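Local structure of arginine kinase (Anthopleura japonica, 4RF6) at residues H458-N463 with L694-C699. The protein catalyses the reversible transfer of a phosphoryl group from ATP to L-arginine, giving phospho-L-arginine and ADP, and carries two phosphagen kinase repeats in one chain. Sequence-based numbering, arbitrary orientation.
Sequences HTSDMN and LSEVQC
The His458 ring meets Leu694 O obliquely through His458 CE1, 3.0 Å away, while Ser460 OG and a water lie in plane at its edge. Leu694 O is buried here and has no hydrogen-bond partner in the model. Segment 458-463, part of the loop between helix 438-448 and strand 479-488, lies over the capping box that starts helix 696-714 in the C-terminal catalytic domain of the second repeat. In that box Gln698 N donates to Ser695 OG, and Ser695 N to Gln698 OE1 on a lone pair. The edge water links His458 NE2, Ser460 OG and Glu696 OE2. His458 ND1 accepts a hydrogen bond from Gly693 N, and Ser460 OG is also hydrogen-bonded to His620 NE2. Glu696 OE1 accepts from Asp461 N at 2.9 Å (174°), and OE2 forms a salt bridge with Arg488. The bend at chi2, 84°, turns CD, which carries this carboxylate. Glu696 CG lies 3.5 Å from Met462 SD. Val697 N gives a weak hydrogen bond to Asp461 O. Asp461 CG lies 3.5 Å from Val697 CG2. Asp461 OD1 accepts from Asn463 N in an Asx turn. Asp461 OD2 forms a salt bridge with Lys466 and accepts from a second water, 2.6 Å away, which also hydrogen-bonds Ser695 OG.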
# COMPACT_ATOMS: atom_id res chain seq x y z
N HIS A 458 1.54 32.46 -19.07
CA HIS A 458 2.02 31.38 -19.91
C HIS A 458 0.91 30.95 -20.87
O HIS A 458 -0.26 30.93 -20.51
CB HIS A 458 2.41 30.21 -19.00
CG HIS A 458 2.86 28.99 -19.74
ND1 HIS A 458 4.18 28.79 -20.10
CD2 HIS A 458 2.18 27.90 -20.18
CE1 HIS A 458 4.29 27.63 -20.73
NE2 HIS A 458 3.09 27.07 -20.79
N THR A 459 1.30 30.60 -22.09
CA THR A 459 0.34 30.10 -23.08
C THR A 459 0.61 28.64 -23.45
O THR A 459 1.68 28.32 -23.97
CB THR A 459 0.39 30.96 -24.36
OG1 THR A 459 0.12 32.33 -24.02
CG2 THR A 459 -0.62 30.46 -25.38
N SER A 460 -0.35 27.76 -23.20
CA SER A 460 -0.22 26.36 -23.61
C SER A 460 -0.72 26.19 -25.04
O SER A 460 -1.64 26.90 -25.46
CB SER A 460 -1.00 25.44 -22.66
OG SER A 460 -0.62 25.63 -21.31
N ASP A 461 -0.12 25.27 -25.79
CA ASP A 461 -0.50 25.04 -27.19
C ASP A 461 -0.15 23.63 -27.61
O ASP A 461 1.01 23.32 -27.92
CB ASP A 461 0.23 26.04 -28.10
CG ASP A 461 -0.36 26.09 -29.51
OD1 ASP A 461 -1.13 25.18 -29.88
OD2 ASP A 461 -0.03 27.04 -30.25
N MET A 462 -1.16 22.76 -27.65
CA MET A 462 -0.95 21.38 -28.07
C MET A 462 -1.56 21.10 -29.45
O MET A 462 -2.16 20.04 -29.66
CB MET A 462 -1.50 20.40 -27.03
CG MET A 462 -0.75 20.42 -25.70
SD MET A 462 0.94 19.79 -25.86
CE MET A 462 0.63 18.03 -25.96
N ASN A 463 -1.40 22.03 -30.39
CA ASN A 463 -1.79 21.81 -31.78
C ASN A 463 -0.57 21.51 -32.64
O ASN A 463 0.16 22.42 -33.03
CB ASN A 463 -2.52 23.03 -32.34
CG ASN A 463 -3.08 22.80 -33.74
OD1 ASN A 463 -2.74 21.84 -34.42
ND2 ASN A 463 -3.95 23.71 -34.17
N LEU A 694 6.94 29.83 -22.94
CA LEU A 694 6.84 29.38 -24.32
C LEU A 694 5.87 28.21 -24.34
O LEU A 694 5.78 27.45 -23.37
CB LEU A 694 8.20 28.97 -24.88
CG LEU A 694 8.79 27.59 -24.51
CD1 LEU A 694 10.12 27.36 -25.23
CD2 LEU A 694 8.96 27.40 -23.00
N SER A 695 5.13 28.06 -25.44
CA SER A 695 4.15 26.99 -25.53
C SER A 695 4.82 25.68 -25.92
O SER A 695 6.00 25.68 -26.30
CB SER A 695 3.09 27.34 -26.56
OG SER A 695 3.62 27.30 -27.86
N GLU A 696 4.09 24.58 -25.83
CA GLU A 696 4.62 23.28 -26.27
C GLU A 696 5.00 23.32 -27.74
O GLU A 696 6.06 22.82 -28.13
CB GLU A 696 3.62 22.16 -25.99
CG GLU A 696 3.44 21.86 -24.50
CD GLU A 696 2.44 22.78 -23.84
OE1 GLU A 696 2.04 23.79 -24.46
OE2 GLU A 696 2.06 22.50 -22.68
N VAL A 697 4.14 23.93 -28.54
CA VAL A 697 4.39 24.12 -29.97
C VAL A 697 5.68 24.88 -30.21
O VAL A 697 6.49 24.52 -31.07
CB VAL A 697 3.22 24.87 -30.63
CG1 VAL A 697 3.65 25.52 -31.94
CG2 VAL A 697 2.04 23.93 -30.86
N GLN A 698 5.88 25.96 -29.44
CA GLN A 698 7.05 26.80 -29.62
C GLN A 698 8.32 26.06 -29.22
O GLN A 698 9.36 26.20 -29.86
CB GLN A 698 6.91 28.10 -28.83
CG GLN A 698 5.93 29.07 -29.47
CD GLN A 698 5.68 30.31 -28.63
OE1 GLN A 698 5.40 30.22 -27.44
NE2 GLN A 698 5.78 31.48 -29.26
N CYS A 699 8.22 25.27 -28.15
CA CYS A 699 9.33 24.48 -27.67
C CYS A 699 9.78 23.46 -28.72
O CYS A 699 10.97 23.34 -29.02
CB CYS A 699 8.94 23.76 -26.37
SG CYS A 699 10.18 22.58 -25.79
O HOH W 1 1.81 24.62 -21.22
O HOH W 2 2.13 28.46 -29.74